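Local coordinates for glutathione S-transferase (Burkholderia xenovorans, PDB 2DSA), which probably transfers glutathione to electrophilic substrates and, as a bacterial glutathione S-transferase, reductively dechlorinates metabolites of polychlorinated biphenyls, at residues S39-Y43 against L44-P48; Y92-Q95 against Q96-F100; N123-R126 against Q127-T131; G134-A137 against R138-H142. All coordinates share one frame; numbering follows the deposited sequence.

Contact 1 (S39-Y43 against L44-P48)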
loop_
_atom_site.group_PDB
_atom_site.type_symbol
_atom_site.label_atom_id
_atom_site.label_comp_id
_atom_site.label_asym_id
_atom_site.label_seq_id
_atom_site.Cartn_x
_atom_site.Cartn_y
_atom_site.Cartn_z
ATOM N N SER A 39 8.478 -25.517 10.796
ATOM C CA SER A 39 9.719 -26.254 11.001
ATOM C C SER A 39 10.477 -25.813 12.259
ATOM O O SER A 39 11.528 -26.360 12.563
ATOM C CB SER A 39 10.622 -26.157 9.761
ATOM O OG SER A 39 11.208 -24.874 9.626
ATOM N N GLY A 40 9.949 -24.822 12.977
ATOM C CA GLY A 40 10.628 -24.277 14.160
ATOM C C GLY A 40 11.654 -23.188 13.882
ATOM O O GLY A 40 12.370 -22.755 14.790
ATOM N N GLN A 41 11.733 -22.743 12.629
ATOM C CA GLN A 41 12.626 -21.651 12.268
ATOM C C GLN A 41 12.118 -20.321 12.825
ATOM O O GLN A 41 10.900 -20.084 12.926
ATOM C CB GLN A 41 12.805 -21.559 10.753
ATOM C CG GLN A 41 13.830 -20.509 10.339
ATOM C CD GLN A 41 14.059 -20.437 8.845
ATOM O OE1 GLN A 41 15.024 -19.820 8.391
ATOM N NE2 GLN A 41 13.180 -21.068 8.070
ATOM N N ASP A 42 13.065 -19.479 13.225
ATOM C CA ASP A 42 12.772 -18.103 13.628
ATOM C C ASP A 42 12.287 -17.328 12.377
ATOM O O ASP A 42 13.049 -17.108 11.449
ATOM C CB ASP A 42 14.047 -17.508 14.253
ATOM C CG ASP A 42 14.021 -15.995 14.403
ATOM O OD1 ASP A 42 12.954 -15.347 14.359
ATOM O OD2 ASP A 42 15.125 -15.451 14.599
ATOM N N TYR A 43 11.008 -16.956 12.358
ATOM C CA TYR A 43 10.387 -16.381 11.156
ATOM C C TYR A 43 10.917 -14.993 10.819
ATOM O O TYR A 43 10.872 -14.583 9.656
ATOM C CB TYR A 43 8.861 -16.364 11.259
ATOM C CG TYR A 43 8.181 -15.704 10.074
ATOM C CD1 TYR A 43 8.285 -16.250 8.795
ATOM C CD2 TYR A 43 7.463 -14.510 10.228
ATOM C CE1 TYR A 43 7.677 -15.634 7.698
ATOM C CE2 TYR A 43 6.841 -13.895 9.137
ATOM C CZ TYR A 43 6.953 -14.460 7.878
ATOM O OH TYR A 43 6.339 -13.867 6.792
ATOM N N LEU A 44 11.435 -14.281 11.821
ATOM C CA LEU A 44 12.117 -12.999 11.577
ATOM C C LEU A 44 13.401 -13.118 10.758
ATOM O O LEU A 44 13.877 -12.128 10.203
ATOM C CB LEU A 44 12.364 -12.228 12.883
ATOM C CG LEU A 44 11.201 -11.361 13.365
ATOM C CD1 LEU A 44 9.991 -12.189 13.738
ATOM C CD2 LEU A 44 11.624 -10.480 14.530
ATOM N N GLU A 45 13.943 -14.334 10.647
ATOM C CA GLU A 45 15.048 -14.606 9.717
ATOM C C GLU A 45 14.570 -14.501 8.281
ATOM O O GLU A 45 15.374 -14.248 7.379
ATOM C CB GLU A 45 15.628 -16.014 9.931
ATOM C CG GLU A 45 16.437 -16.173 11.235
ATOM C CD GLU A 45 16.856 -17.621 11.504
ATOM O OE1 GLU A 45 17.117 -17.968 12.687
ATOM O OE2 GLU A 45 16.908 -18.416 10.535
ATOM N N VAL A 46 13.263 -14.713 8.080
ATOM C CA VAL A 46 12.642 -14.726 6.750
ATOM C C VAL A 46 12.060 -13.331 6.436
ATOM O O VAL A 46 12.426 -12.719 5.434
ATOM C CB VAL A 46 11.561 -15.833 6.636
ATOM C CG1 VAL A 46 10.854 -15.757 5.294
ATOM C CG2 VAL A 46 12.179 -17.277 6.833
ATOM N N ASN A 47 11.161 -12.841 7.295
ATOM C CA ASN A 47 10.686 -11.452 7.211
ATOM C C ASN A 47 11.086 -10.677 8.460
ATOM O O ASN A 47 10.557 -10.932 9.538
ATOM C CB ASN A 47 9.167 -11.368 6.989
ATOM C CG ASN A 47 8.662 -9.924 6.845
ATOM O OD1 ASN A 47 9.439 -8.979 6.778
ATOM N ND2 ASN A 47 7.351 -9.767 6.803
ATOM N N PRO A 48 12.028 -9.727 8.307
ATOM C CA PRO A 48 12.542 -8.895 9.403
ATOM C C PRO A 48 11.442 -8.159 10.177
ATOM O O PRO A 48 11.624 -7.898 11.368
ATOM C CB PRO A 48 13.446 -7.882 8.693
ATOM C CG PRO A 48 13.805 -8.520 7.391
ATOM C CD PRO A 48 12.650 -9.392 7.012
HETATM O O HOH W 1 15.771 -20.253 13.596
#

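Contact 2 (Y92-Q95 against Q96-F100)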
loop_
_atom_site.group_PDB
_atom_site.type_symbol
_atom_site.label_atom_id
_atom_site.label_comp_id
_atom_site.label_asym_id
_atom_site.label_seq_id
_atom_site.Cartn_x
_atom_site.Cartn_y
_atom_site.Cartn_z
ATOM N N TYR A 92 -1.828 0.209 -13.555
ATOM C CA TYR A 92 -1.720 1.277 -12.517
ATOM C C TYR A 92 -2.988 1.384 -11.686
ATOM O O TYR A 92 -2.948 1.556 -10.468
ATOM C CB TYR A 92 -1.316 2.635 -13.110
ATOM C CG TYR A 92 -0.045 2.542 -13.924
ATOM C CD1 TYR A 92 -0.094 2.529 -15.317
ATOM C CD2 TYR A 92 1.197 2.409 -13.306
ATOM C CE1 TYR A 92 1.060 2.405 -16.074
ATOM C CE2 TYR A 92 2.361 2.291 -14.056
ATOM C CZ TYR A 92 2.281 2.286 -15.441
ATOM O OH TYR A 92 3.419 2.168 -16.195
ATOM N N HIS A 93 -4.115 1.244 -12.365
ATOM C CA HIS A 93 -5.412 1.177 -11.729
ATOM C C HIS A 93 -5.536 -0.024 -10.745
ATOM O O HIS A 93 -6.122 0.109 -9.670
ATOM C CB HIS A 93 -6.495 1.165 -12.817
ATOM C CG HIS A 93 -7.873 1.475 -12.316
ATOM N ND1 HIS A 93 -9.012 1.156 -13.031
ATOM C CD2 HIS A 93 -8.298 2.066 -11.175
ATOM C CE1 HIS A 93 -10.077 1.537 -12.349
ATOM N NE2 HIS A 93 -9.672 2.090 -11.218
ATOM N N LEU A 94 -4.973 -1.181 -11.103
ATOM C CA LEU A 94 -4.858 -2.295 -10.151
ATOM C C LEU A 94 -4.011 -1.925 -8.900
ATOM O O LEU A 94 -4.375 -2.272 -7.764
ATOM C CB LEU A 94 -4.263 -3.540 -10.837
ATOM C CG LEU A 94 -3.962 -4.740 -9.928
ATOM C CD1 LEU A 94 -5.204 -5.548 -9.748
ATOM C CD2 LEU A 94 -2.866 -5.635 -10.505
ATOM N N GLN A 95 -2.889 -1.245 -9.120
ATOM C CA GLN A 95 -1.988 -0.844 -8.036
ATOM C C GLN A 95 -2.629 0.186 -7.107
ATOM O O GLN A 95 -2.357 0.202 -5.894
ATOM C CB GLN A 95 -0.675 -0.293 -8.614
ATOM C CG GLN A 95 0.076 -1.369 -9.374
ATOM C CD GLN A 95 1.176 -0.855 -10.256
ATOM O OE1 GLN A 95 1.244 0.336 -10.601
ATOM N NE2 GLN A 95 2.042 -1.766 -10.661
ATOM N N GLN A 96 -3.443 1.058 -7.705
ATOM C CA GLN A 96 -4.299 1.976 -6.963
ATOM C C GLN A 96 -5.210 1.187 -6.040
ATOM O O GLN A 96 -5.199 1.408 -4.842
ATOM C CB GLN A 96 -5.138 2.822 -7.937
ATOM C CG GLN A 96 -6.221 3.660 -7.248
ATOM C CD GLN A 96 -7.194 4.277 -8.246
ATOM O OE1 GLN A 96 -8.402 4.040 -8.174
ATOM N NE2 GLN A 96 -6.665 5.013 -9.215
ATOM N N TRP A 97 -5.984 0.252 -6.601
ATOM C CA TRP A 97 -6.881 -0.564 -5.795
ATOM C C TRP A 97 -6.167 -1.396 -4.746
ATOM O O TRP A 97 -6.632 -1.454 -3.593
ATOM C CB TRP A 97 -7.841 -1.396 -6.644
ATOM C CG TRP A 97 -9.048 -0.596 -7.022
ATOM C CD1 TRP A 97 -9.391 -0.166 -8.278
ATOM C CD2 TRP A 97 -10.047 -0.072 -6.128
ATOM N NE1 TRP A 97 -10.552 0.570 -8.217
ATOM C CE2 TRP A 97 -10.972 0.649 -6.914
ATOM C CE3 TRP A 97 -10.263 -0.165 -4.742
ATOM C CZ2 TRP A 97 -12.100 1.289 -6.362
ATOM C CZ3 TRP A 97 -11.390 0.462 -4.189
ATOM C CH2 TRP A 97 -12.289 1.184 -5.003
ATOM N N LEU A 98 -5.026 -1.995 -5.112
ATOM C CA LEU A 98 -4.234 -2.774 -4.151
ATOM C C LEU A 98 -3.723 -1.916 -2.982
ATOM O O LEU A 98 -3.753 -2.354 -1.845
ATOM C CB LEU A 98 -3.059 -3.495 -4.829
ATOM C CG LEU A 98 -3.326 -4.661 -5.790
ATOM C CD1 LEU A 98 -2.004 -5.132 -6.403
ATOM C CD2 LEU A 98 -4.038 -5.826 -5.080
ATOM N N ASN A 99 -3.238 -0.707 -3.269
ATOM C CA ASN A 99 -2.782 0.166 -2.200
ATOM C C ASN A 99 -3.926 0.684 -1.317
ATOM O O ASN A 99 -3.743 0.839 -0.109
ATOM C CB ASN A 99 -1.961 1.347 -2.726
ATOM C CG ASN A 99 -1.126 1.976 -1.644
ATOM O OD1 ASN A 99 -0.118 1.412 -1.251
ATOM N ND2 ASN A 99 -1.562 3.139 -1.121
ATOM N N PHE A 100 -5.075 0.970 -1.941
ATOM C CA PHE A 100 -6.321 1.269 -1.239
ATOM C C PHE A 100 -6.748 0.174 -0.258
ATOM O O PHE A 100 -7.046 0.452 0.911
ATOM C CB PHE A 100 -7.462 1.542 -2.222
ATOM C CG PHE A 100 -8.748 1.962 -1.550
ATOM C CD1 PHE A 100 -9.036 3.315 -1.350
ATOM C CD2 PHE A 100 -9.674 1.005 -1.101
ATOM C CE1 PHE A 100 -10.212 3.711 -0.732
ATOM C CE2 PHE A 100 -10.853 1.387 -0.482
ATOM C CZ PHE A 100 -11.132 2.741 -0.297
#

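Contact 3 (N123-R126 against Q127-T131)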
loop_
_atom_site.group_PDB
_atom_site.type_symbol
_atom_site.label_atom_id
_atom_site.label_comp_id
_atom_site.label_asym_id
_atom_site.label_seq_id
_atom_site.Cartn_x
_atom_site.Cartn_y
_atom_site.Cartn_z
ATOM N N ASN A 123 -13.305 2.741 17.810
ATOM C CA ASN A 123 -14.460 3.512 17.349
ATOM C C ASN A 123 -14.108 4.383 16.150
ATOM O O ASN A 123 -14.925 4.543 15.240
ATOM C CB ASN A 123 -15.057 4.379 18.472
ATOM C CG ASN A 123 -15.759 3.556 19.559
ATOM O OD1 ASN A 123 -16.433 2.562 19.280
ATOM N ND2 ASN A 123 -15.606 3.985 20.808
ATOM N N ALA A 124 -12.897 4.939 16.155
ATOM C CA ALA A 124 -12.419 5.791 15.067
ATOM C C ALA A 124 -12.256 4.977 13.790
ATOM O O ALA A 124 -12.731 5.365 12.718
ATOM C CB ALA A 124 -11.103 6.440 15.446
ATOM N N VAL A 125 -11.586 3.839 13.939
ATOM C CA VAL A 125 -11.310 2.913 12.857
ATOM C C VAL A 125 -12.597 2.334 12.247
ATOM O O VAL A 125 -12.700 2.206 11.027
ATOM C CB VAL A 125 -10.309 1.827 13.349
ATOM C CG1 VAL A 125 -10.854 0.420 13.194
ATOM C CG2 VAL A 125 -8.954 2.015 12.697
ATOM N N ARG A 126 -13.581 2.021 13.091
ATOM C CA ARG A 126 -14.884 1.539 12.617
ATOM C C ARG A 126 -15.602 2.587 11.771
ATOM O O ARG A 126 -16.322 2.250 10.835
ATOM C CB ARG A 126 -15.767 1.084 13.784
ATOM C CG ARG A 126 -15.434 -0.316 14.280
ATOM C CD ARG A 126 -16.277 -0.725 15.485
ATOM N NE ARG A 126 -15.803 -1.982 16.068
ATOM C CZ ARG A 126 -16.230 -3.190 15.707
ATOM N NH1 ARG A 126 -17.157 -3.328 14.762
ATOM N NH2 ARG A 126 -15.729 -4.264 16.300
ATOM N N GLN A 127 -15.377 3.854 12.103
ATOM C CA GLN A 127 -15.969 4.979 11.388
ATOM C C GLN A 127 -15.288 5.205 10.042
ATOM O O GLN A 127 -15.969 5.463 9.028
ATOM C CB GLN A 127 -15.888 6.250 12.250
ATOM C CG GLN A 127 -17.125 7.137 12.175
ATOM C CD GLN A 127 -18.435 6.349 12.309
ATOM O OE1 GLN A 127 -19.288 6.388 11.413
ATOM N NE2 GLN A 127 -18.588 5.614 13.419
ATOM N N SER A 128 -13.950 5.122 10.048
ATOM C CA SER A 128 -13.132 5.177 8.820
ATOM C C SER A 128 -13.583 4.095 7.855
ATOM O O SER A 128 -13.795 4.361 6.677
ATOM C CB SER A 128 -11.639 4.988 9.124
ATOM O OG SER A 128 -11.170 5.937 10.069
ATOM N N LEU A 129 -13.741 2.883 8.377
ATOM C CA LEU A 129 -14.172 1.732 7.584
ATOM C C LEU A 129 -15.574 1.875 7.013
ATOM O O LEU A 129 -15.819 1.498 5.866
ATOM C CB LEU A 129 -14.075 0.441 8.403
ATOM C CG LEU A 129 -12.685 -0.196 8.473
ATOM C CD1 LEU A 129 -12.684 -1.298 9.517
ATOM C CD2 LEU A 129 -12.247 -0.723 7.092
ATOM N N ASN A 130 -16.498 2.398 7.821
ATOM C CA ASN A 130 -17.855 2.662 7.357
ATOM C C ASN A 130 -17.841 3.502 6.090
ATOM O O ASN A 130 -18.592 3.228 5.152
ATOM C CB ASN A 130 -18.665 3.375 8.448
ATOM C CG ASN A 130 -20.122 3.542 8.074
ATOM O OD1 ASN A 130 -20.534 4.599 7.563
ATOM N ND2 ASN A 130 -20.922 2.493 8.319
ATOM N N THR A 131 -16.986 4.524 6.067
ATOM C CA THR A 131 -16.888 5.439 4.924
ATOM C C THR A 131 -16.223 4.745 3.738
ATOM O O THR A 131 -16.723 4.778 2.614
ATOM C CB THR A 131 -16.068 6.697 5.271
ATOM O OG1 THR A 131 -16.613 7.322 6.434
ATOM C CG2 THR A 131 -16.072 7.686 4.114
#

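Contact 4 (G134-A137 against R138-H142)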
loop_
_atom_site.group_PDB
_atom_site.type_symbol
_atom_site.label_atom_id
_atom_site.label_comp_id
_atom_site.label_asym_id
_atom_site.label_seq_id
_atom_site.Cartn_x
_atom_site.Cartn_y
_atom_site.Cartn_z
ATOM N N GLY A 134 -18.169 2.097 2.093
ATOM C CA GLY A 134 -19.166 2.761 1.257
ATOM C C GLY A 134 -18.620 3.034 -0.135
ATOM O O GLY A 134 -19.284 2.759 -1.137
ATOM N N GLN A 135 -17.399 3.562 -0.203
ATOM C CA GLN A 135 -16.775 3.838 -1.493
ATOM C C GLN A 135 -16.634 2.569 -2.356
ATOM O O GLN A 135 -16.867 2.604 -3.569
ATOM C CB GLN A 135 -15.424 4.532 -1.308
ATOM C CG GLN A 135 -14.736 4.927 -2.623
ATOM C CD GLN A 135 -13.335 5.461 -2.417
ATOM O OE1 GLN A 135 -12.871 5.642 -1.275
ATOM N NE2 GLN A 135 -12.636 5.706 -3.519
ATOM N N VAL A 136 -16.280 1.452 -1.724
ATOM C CA VAL A 136 -16.106 0.184 -2.450
ATOM C C VAL A 136 -17.438 -0.416 -2.878
ATOM O O VAL A 136 -17.542 -0.998 -3.959
ATOM C CB VAL A 136 -15.305 -0.855 -1.625
ATOM C CG1 VAL A 136 -14.960 -2.054 -2.475
ATOM C CG2 VAL A 136 -14.047 -0.224 -1.073
ATOM N N ALA A 137 -18.452 -0.280 -2.025
ATOM C CA ALA A 137 -19.792 -0.751 -2.349
ATOM C C ALA A 137 -20.341 -0.029 -3.575
ATOM O O ALA A 137 -20.949 -0.654 -4.446
ATOM C CB ALA A 137 -20.719 -0.590 -1.155
ATOM N N ARG A 138 -20.099 1.279 -3.659
ATOM C CA ARG A 138 -20.502 2.043 -4.840
ATOM C C ARG A 138 -19.741 1.597 -6.089
ATOM O O ARG A 138 -20.319 1.515 -7.183
ATOM C CB ARG A 138 -20.374 3.546 -4.591
ATOM C CG ARG A 138 -21.335 4.030 -3.498
ATOM C CD ARG A 138 -21.453 5.558 -3.399
ATOM N NE ARG A 138 -20.188 6.195 -3.016
ATOM C CZ ARG A 138 -19.758 6.357 -1.764
ATOM N NH1 ARG A 138 -20.487 5.918 -0.732
ATOM N NH2 ARG A 138 -18.589 6.958 -1.551
ATOM N N GLN A 139 -18.454 1.276 -5.914
ATOM C CA GLN A 139 -17.608 0.803 -7.012
ATOM C C GLN A 139 -18.137 -0.529 -7.552
ATOM O O GLN A 139 -18.160 -0.751 -8.755
ATOM C CB GLN A 139 -16.147 0.670 -6.545
ATOM C CG GLN A 139 -15.138 0.141 -7.602
ATOM C CD GLN A 139 -14.773 1.158 -8.694
ATOM O OE1 GLN A 139 -14.329 0.773 -9.778
ATOM N NE2 GLN A 139 -14.946 2.448 -8.411
ATOM N N LEU A 140 -18.599 -1.391 -6.651
ATOM C CA LEU A 140 -19.062 -2.727 -7.012
ATOM C C LEU A 140 -20.569 -2.816 -7.306
ATOM O O LEU A 140 -21.099 -3.909 -7.542
ATOM C CB LEU A 140 -18.617 -3.748 -5.955
ATOM C CG LEU A 140 -17.103 -4.010 -5.871
ATOM C CD1 LEU A 140 -16.755 -4.766 -4.611
ATOM C CD2 LEU A 140 -16.561 -4.751 -7.105
ATOM N N GLU A 141 -21.233 -1.654 -7.325
ATOM C CA GLU A 141 -22.673 -1.564 -7.586
ATOM C C GLU A 141 -23.097 -1.903 -9.004
ATOM O O GLU A 141 -24.114 -2.584 -9.196
ATOM C CB GLU A 141 -23.199 -0.174 -7.253
ATOM C CG GLU A 141 -24.120 -0.142 -6.054
ATOM C CD GLU A 141 -24.556 1.265 -5.713
ATOM O OE1 GLU A 141 -24.655 1.575 -4.499
ATOM O OE2 GLU A 141 -24.787 2.067 -6.656
ATOM N N HIS A 142 -22.348 -1.423 -9.995
ATOM C CA HIS A 142 -22.745 -1.634 -11.390
ATOM C C HIS A 142 -21.755 -2.485 -12.188
ATOM O O HIS A 142 -21.940 -2.691 -13.393
ATOM C CB HIS A 142 -23.036 -0.295 -12.100
ATOM C CG HIS A 142 -24.017 0.576 -11.373
ATOM N ND1 HIS A 142 -25.362 0.276 -11.287
ATOM C CD2 HIS A 142 -23.845 1.735 -10.690
ATOM C CE1 HIS A 142 -25.974 1.211 -10.580
ATOM N NE2 HIS A 142 -25.077 2.106 -10.204
#

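Contact 1 (S39-Y43 against L44-P48)
Y43 O takes two backbone donors from across the turn: V46 N at 2.9 Å, standing well above the carbonyl plane, and N47 N, also at 2.9 Å but nearly in line with the C=O. One residue earlier, D42 O accepts E45 N at 3.0 Å, again from above its plane. The carboxylate of D42 folds forward over the start of the turn, where OD1 makes a weak bond to L44 N (3.1 Å, 133° at the hydrogen). Its OD2 lies 3.7 Å from E45 OE1, a pairing of like charges that the water joining D42 N to E45 OE1 probably softens. With CG anti to the backbone N (chi1 177°), the Y43 ring runs forward across V46, CD1 3.9 Å from V46 CB, while Y43 OH passes 3.8 Å from N47 CB. Farther out, Y43 OH and N47 ND2 both bond Y51 O, N47 OD1 holds A49 N, and Y43 and V46 pack on C54 of strand 54-56. Residues 44-46 form a helix-like turn between strands 36-37 and 54-56 of the thioredoxin-like domain, next to the glutathione site formed in part by Y51 and V52.

Contact 2 (Y92-Q95 against Q96-F100)
H93 CG is anti to the backbone N (chi1 -164°), whereas W97 CG stands on the side of its own backbone N, and together these torsions bring H93 NE2 to 3.5 Å from W97 NE1. The two residues, one helical turn apart, lie side by side and point the same way. Their planes meet at 45° with ring centroids 5.1 Å apart, an oblique aromatic pair. The extended Q96 side chain also reaches this side of the helix, its amide end close to the edge of the imidazole. A different face carries L94 and L98: L94 CG, likewise anti to its N, meets L98 CD1 at 4.1 Å, and L98 CG sits 3.3 Å from L94 O. Beneath both pairs run regular i to i+4 bonds, among them W97 N to H93 O at 3.1 Å and nearly straight (169°), and L98 N to L94 O at 2.7 Å.

The surroundings divide by face. L98 rests on P67, V70 and Q71 of helix 66-76, L94 on V153 and A154, and W97 on A154. E90 holds H93 ND1 and would be expected to fix the rotation of the imidazole. Chemically, L94 and L98 pack within the chain, while Y92 OH and N99 ND2 carry polar bonds to D75 and E65 of the second subunit, N99 also touching a bound glutathione; the oblique pair meanwhile sets ring nitrogens of H93 and W97 near each other.

Contact 3 (N123-R126 against Q127-T131)
A124 and S128 meet across one turn of helix 119-139, part of the all-helical C-terminal domain of the glutathione S-transferase fold. A124 O is gripped twice by the same residue: S128 N lies in the carbonyl plane at 2.9 Å with an N-H...O angle of 163°, and S128 OG donates from 3.1 Å, above that plane. The hydroxyl gets there because OG stands beside its own backbone N (chi1 -56°), so that it folds back along the helix to the preceding turn. Q127 N adds a weak third approach to A124 O and makes its main bond to N123 O, at 3.2 Å and somewhat bent.

The tight part of the contact is the face turned to helix 89-109. L129 N reaches V125 O at 2.9 Å, and L129 CG lies 3.5 Å from that same oxygen. The apolar tips are farther apart, since V125 CG1 and L129 CD1 approach only to 4.5 Å; both residues also pack on helix 89-109, V125 on S108 and L129 on L105, S108 and F109.

N123, Q127 and N130 belong to the exposed side, where the backbone supplies most of the meeting: N130 N bonds R126 O, and N130 CB follows the same carbonyl. R126 extends its chain from CG to NE away from the turn, over L112 and I170, to give NH2 to V168 O. A124 packs on W121 of the second subunit. On the exposed side, T131 OG1 and T131 N reach Q127 O from opposite faces of its carbonyl plane, each at 3.3 Å.

Contact 4 (G134-A137 against R138-H142)
R138 N bonds G134 O at 3.0 Å and Q139 N bonds Q135 O at 3.1 Å, the last regular turns of helix 119-139. L140 N continues the pattern to V136 O at 2.9 Å and makes a weak second bond to A137 O at 3.3 Å, just where L140 becomes the first residue to leave helical backbone angles. R138 doubles back at chi3 (-64°), which lays one face of its guanidinium over the glycine turn: G134 O sits 3.4 Å above that plane, and Q135 CA 3.6 Å above it, both toward the rim. NH1 is near G134 O, but at too poor an angle to bond, so the guanidinium lies over the backbone without bonding to G134 O. Toward the interior, V136 and L140 run side by side, with V136 CG1 3.9 Å from L140 CD1, and both pack on L158, L178 and L146. A137 O is bonded by S177 OG of helix 176-186, while Q135 touches A49 of the second subunit. At this C-terminal end of helix 119-139, V136 and L140 are turned to the helical bundle of the glutathione S-transferase C-terminal domain and R138 is exposed.

Overall arrangement
Contact 2 is the most buried of the four, whereas contacts 1, 3 and 4 each combine buried and exposed residues. Contacts 3 and 4 adjoin on helix 119-139, their centres about 17 Å apart, and contact 4 meets contact 2 directly: F100 CE1 lies 3.3 Å from Q135 OE1, and W97 CZ2 3.5 Å from Q139 CG. Contact 3 does not touch contact 2, with about 7 Å between nearest atoms. Contact 1 stands apart in the N-terminal domain, on the other side of the chain's centre from contact 4. Its irregular turn adds a carboxylate and a bridging water to its backbone bonds, where the helical contacts share regular i to i+4 bonds and differ in side-chain chemistry.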